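Local structure of alpha-amylase inhibitor 0.19 (Triticum aestivum, 1HSS) at residues P34-V37 / L38-C41; R21-L24 / R25-N29. The protein inhibits alpha-amylases, acting as a secreted, disulfide-rich homodimer of the cereal trypsin/alpha-amylase inhibitor family, and is a wheat allergen. All coordinates share one frame; numbering follows the deposited sequence.

Interaction 1: P34-V37 / L38-C41; sequences PEAV and LRDC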
loop_
_atom_site.group_PDB
_atom_site.type_symbol
_atom_site.label_atom_id
_atom_site.label_comp_id
_atom_site.label_asym_id
_atom_site.label_seq_id
_atom_site.Cartn_x
_atom_site.Cartn_y
_atom_site.Cartn_z
ATOM N N PRO A 34 12.790 -3.755 10.713
ATOM C CA PRO A 34 13.334 -5.075 11.072
ATOM C C PRO A 34 12.341 -6.189 10.748
ATOM O O PRO A 34 11.123 -6.022 10.929
ATOM C CB PRO A 34 13.580 -4.969 12.586
ATOM C CG PRO A 34 13.715 -3.506 12.841
ATOM C CD PRO A 34 12.712 -2.877 11.891
ATOM N N GLU A 35 12.857 -7.336 10.323
ATOM C CA GLU A 35 11.997 -8.458 9.968
ATOM C C GLU A 35 11.093 -8.943 11.101
ATOM O O GLU A 35 9.923 -9.259 10.875
ATOM C CB GLU A 35 12.837 -9.614 9.429
ATOM C CG GLU A 35 13.406 -9.350 8.029
ATOM C CD GLU A 35 12.398 -8.684 7.071
ATOM O OE1 GLU A 35 11.374 -9.323 6.697
ATOM O OE2 GLU A 35 12.647 -7.516 6.680
ATOM N N ALA A 36 11.588 -8.832 12.329
ATOM C CA ALA A 36 10.809 -9.192 13.511
ATOM C C ALA A 36 9.558 -8.330 13.706
ATOM O O ALA A 36 8.506 -8.850 14.069
ATOM C CB ALA A 36 11.681 -9.131 14.756
ATOM N N VAL A 37 9.638 -7.027 13.448
ATOM C CA VAL A 37 8.448 -6.221 13.667
ATOM C C VAL A 37 7.452 -6.324 12.524
ATOM O O VAL A 37 6.247 -6.348 12.765
ATOM C CB VAL A 37 8.763 -4.739 14.014
ATOM C CG1 VAL A 37 10.214 -4.578 14.332
ATOM C CG2 VAL A 37 8.307 -3.806 12.921
ATOM N N LEU A 38 7.941 -6.545 11.304
ATOM C CA LEU A 38 7.058 -6.928 10.198
ATOM C C LEU A 38 6.322 -8.245 10.519
ATOM O O LEU A 38 5.088 -8.314 10.550
ATOM C CB LEU A 38 7.855 -7.095 8.903
ATOM C CG LEU A 38 7.070 -7.423 7.624
ATOM C CD1 LEU A 38 5.805 -6.609 7.510
ATOM C CD2 LEU A 38 7.942 -7.116 6.442
ATOM N N ARG A 39 7.094 -9.254 10.896
ATOM C CA ARG A 39 6.569 -10.591 11.173
ATOM C C ARG A 39 5.440 -10.603 12.217
ATOM O O ARG A 39 4.399 -11.242 12.042
ATOM C CB ARG A 39 7.723 -11.484 11.632
ATOM C CG ARG A 39 7.348 -12.929 11.925
ATOM C CD ARG A 39 7.500 -13.261 13.414
ATOM N NE ARG A 39 8.893 -13.393 13.809
ATOM C CZ ARG A 39 9.417 -12.879 14.917
ATOM N NH1 ARG A 39 8.649 -12.302 15.814
ATOM N NH2 ARG A 39 10.712 -13.006 15.161
ATOM N N ASP A 40 5.644 -9.845 13.286
ATOM C CA ASP A 40 4.709 -9.834 14.395
ATOM C C ASP A 40 3.437 -9.076 14.058
ATOM O O ASP A 40 2.343 -9.504 14.440
ATOM C CB ASP A 40 5.356 -9.223 15.632
ATOM C CG ASP A 40 6.329 -10.171 16.313
ATOM O OD1 ASP A 40 6.292 -11.386 16.052
ATOM O OD2 ASP A 40 7.117 -9.702 17.140
ATOM N N CYS A 41 3.563 -8.032 13.238
ATOM C CA CYS A 41 2.381 -7.353 12.722
ATOM C C CYS A 41 1.548 -8.232 11.814
ATOM O O CYS A 41 0.362 -8.374 12.012
ATOM C CB CYS A 41 2.773 -6.101 11.965
ATOM S SG CYS A 41 1.375 -5.362 11.083
#

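Interaction 2: R21-L24 / R25-N29; sequences RPLL and RLQCN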
loop_
_atom_site.group_PDB
_atom_site.type_symbol
_atom_site.label_atom_id
_atom_site.label_comp_id
_atom_site.label_asym_id
_atom_site.label_seq_id
_atom_site.Cartn_x
_atom_site.Cartn_y
_atom_site.Cartn_z
ATOM N N ARG A 21 1.522 -1.132 15.188
ATOM C CA ARG A 21 1.636 0.280 15.470
ATOM C C ARG A 21 3.082 0.750 15.311
ATOM O O ARG A 21 3.354 1.766 14.666
ATOM C CB ARG A 21 1.072 0.566 16.872
ATOM C CG ARG A 21 -0.450 0.562 16.851
ATOM C CD ARG A 21 -1.160 -0.179 17.964
ATOM N NE ARG A 21 -1.859 0.756 18.840
ATOM C CZ ARG A 21 -3.180 0.894 18.963
ATOM N NH1 ARG A 21 -4.019 -0.070 18.633
ATOM N NH2 ARG A 21 -3.639 1.939 19.628
ATOM N N PRO A 22 4.044 -0.048 15.787
ATOM C CA PRO A 22 5.438 0.305 15.531
ATOM C C PRO A 22 5.849 0.170 14.061
ATOM O O PRO A 22 6.675 0.918 13.578
ATOM C CB PRO A 22 6.213 -0.655 16.437
ATOM C CG PRO A 22 5.251 -1.743 16.760
ATOM C CD PRO A 22 3.947 -1.042 16.867
ATOM N N LEU A 23 5.271 -0.790 13.355
ATOM C CA LEU A 23 5.489 -0.926 11.927
ATOM C C LEU A 23 5.075 0.340 11.182
ATOM O O LEU A 23 5.840 0.864 10.388
ATOM C CB LEU A 23 4.686 -2.100 11.398
ATOM C CG LEU A 23 4.765 -2.231 9.879
ATOM C CD1 LEU A 23 6.188 -2.569 9.501
ATOM C CD2 LEU A 23 3.819 -3.314 9.375
ATOM N N LEU A 24 3.849 0.804 11.424
ATOM C CA LEU A 24 3.304 2.005 10.785
ATOM C C LEU A 24 4.136 3.279 11.048
ATOM O O LEU A 24 4.344 4.089 10.150
ATOM C CB LEU A 24 1.847 2.206 11.234
ATOM C CG LEU A 24 1.144 3.484 10.762
ATOM C CD1 LEU A 24 1.221 3.627 9.229
ATOM C CD2 LEU A 24 -0.284 3.475 11.231
ATOM N N ARG A 25 4.671 3.416 12.255
ATOM C CA ARG A 25 5.536 4.545 12.602
ATOM C C ARG A 25 6.899 4.551 11.927
ATOM O O ARG A 25 7.430 5.623 11.643
ATOM C CB ARG A 25 5.719 4.623 14.109
ATOM C CG ARG A 25 4.527 5.225 14.799
ATOM C CD ARG A 25 4.953 5.854 16.085
ATOM N NE ARG A 25 4.608 4.991 17.195
ATOM C CZ ARG A 25 3.527 5.164 17.952
ATOM N NH1 ARG A 25 2.828 6.309 17.879
ATOM N NH2 ARG A 25 3.179 4.216 18.824
ATOM N N LEU A 26 7.462 3.365 11.685
ATOM C CA LEU A 26 8.675 3.207 10.872
ATOM C C LEU A 26 8.422 3.427 9.374
ATOM O O LEU A 26 9.127 4.180 8.696
ATOM C CB LEU A 26 9.274 1.809 11.071
ATOM C CG LEU A 26 9.901 1.464 12.424
ATOM C CD1 LEU A 26 10.076 -0.054 12.556
ATOM C CD2 LEU A 26 11.231 2.184 12.553
ATOM N N GLN A 27 7.388 2.784 8.865
ATOM C CA GLN A 27 7.068 2.924 7.474
ATOM C C GLN A 27 6.698 4.327 7.052
ATOM O O GLN A 27 7.031 4.718 5.942
ATOM C CB GLN A 27 5.934 2.004 7.104
ATOM C CG GLN A 27 6.311 0.560 7.047
ATOM C CD GLN A 27 5.190 -0.258 6.455
ATOM O OE1 GLN A 27 5.364 -0.910 5.428
ATOM N NE2 GLN A 27 4.006 -0.154 7.043
ATOM N N CYS A 28 5.958 5.069 7.876
ATOM C CA CYS A 28 5.407 6.347 7.399
ATOM C C CYS A 28 6.424 7.479 7.154
ATOM O O CYS A 28 6.126 8.427 6.423
ATOM C CB CYS A 28 4.241 6.842 8.280
ATOM S SG CYS A 28 4.653 7.362 9.961
ATOM N N ASN A 29 7.662 7.290 7.604
ATOM C CA ASN A 29 8.761 8.138 7.150
ATOM C C ASN A 29 9.912 7.395 6.459
ATOM O O ASN A 29 11.031 7.908 6.381
ATOM C CB ASN A 29 9.313 8.982 8.301
ATOM C CG ASN A 29 9.679 8.158 9.516
ATOM O OD1 ASN A 29 9.574 8.626 10.649
ATOM N ND2 ASN A 29 10.130 6.933 9.292
#

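Interaction 1: P34-V37 / L38-C41
Leu38 and Glu35 run alongside one another in the same direction at the start of helix 35-46, and Leu38 CD2 comes 4.1 Å from Glu35 OE1. Leu38 is the buried partner: with CG anti to its backbone N (chi1 -177°), its side chain packs on Val98 of helix 95-98 and on Arg100 of the second subunit. The same Arg100 forms a salt bridge with Glu35 OE2, so one arginine across the dimer interface serves both neighbours. Cys41 is the other buried residue; its CB sits 3.6 Å from Val37 O.

The backbone gives this first turn its form. Pro34 occupies the N-cap position, and its O accepts a 3.2 Å bond from Leu38 N that is nearly straight at the hydrogen (173°). The i to i+4 hydrogen bonds continue with Arg39 N to Glu35 O at 2.8 Å, Asp40 N to Ala36 O and Cys41 N to Val37 O. This is the N-terminal turn of one helix of the disulfide-linked helical fold of the prolamin clan.

The other side of the turn is exposed and more loosely built. There Arg39, bent at chi2 (-114°) and chi3, folds back until one face of its guanidinium lies over Ala36 CA, which stands 4.1 Å above the plane; Arg39 NH2 is 4.0 Å from Ala36 CB. At the guanidinium edge, Arg39 NH1 makes a short 2.5 Å salt bridge to Asp40 OD1; Asp40 OD1 lies close to the guanidinium plane, while Arg39 NH1 meets it from above the carboxylate plane.

Interaction 2: R21-L24 / R25-N29
Leu23 and Gln27 make the main side-chain contact of this turn, their chains crossing at a slant. The touching is van der Waals packing of the Leu23 branch against the Gln27 carboxamide: Leu23 CG is 3.6 Å from Gln27 NE2, while Leu23 CD1 lies 4.0 Å from Gln27 CD. Gln27 has CG anti to its carbonyl carbon and runs extended beyond it, which carries the carboxamide back past the Leu23 branch. Both residues are buried and both pack on Ile95 of helix 95-98; Gln27 also meets Tyr113 of the second subunit.

A second set of contacts brings side-chain carbons and one sulfur against backbone oxygens. Leu26 CG approaches Pro22 O at 3.5 Å, and Arg25 CG lies beside Arg21 O. At Cys28 the sulfur stands between the backbone N and the carbonyl carbon (chi1 68°), where SG comes 3.3 Å from Leu24 O.

Backbone hydrogen bonds form the third group, four successive i to i+4 links. Gln27 N to Leu23 O is 2.9 Å with 171° at the hydrogen. Cys28 N to Leu24 O is 3.0 Å but more bent, 146°, and the links from Arg25 N to Arg21 O and from Leu26 N to Pro22 O complete the set.

Charged ends are fixed elsewhere: Arg21 NH1 donates to Ala16 O and Arg25 NH1 to Ala79 O, with Arg21 NE and Arg25 NH2 6.1 Å apart. Leu24 is buried against Met60 of helix 53-67 and Ala92 of helix 85-92. The disulfide of Cys28 with Cys83 ties this region to the rest of the chain in the manner of the disulfide-braced helical bundle of the cereal inhibitor and lipid-transfer protein family.

Interactions 1 and 2 lie on consecutive helices, 35-46 and 20-27, with centres about 11 Å apart, and pack directly on each other: Cys41 SG is 3.6 Å from Leu23 CD2 and Pro34 CD is 3.9 Å from Leu26 CD1. The disulfide Cys20-Cys41 adds a covalent tie between the two helices. Interaction 2 is the more buried, with four buried residues against two, and its side-chain contact rests on van der Waals packing of a leucine on a glutamine amide. Interaction 1 opens its helix at the surface, where charged side chains do more. Both pack on helix 95-98 and reach the second subunit, interaction 1 by a salt bridge and packing, interaction 2 by packing.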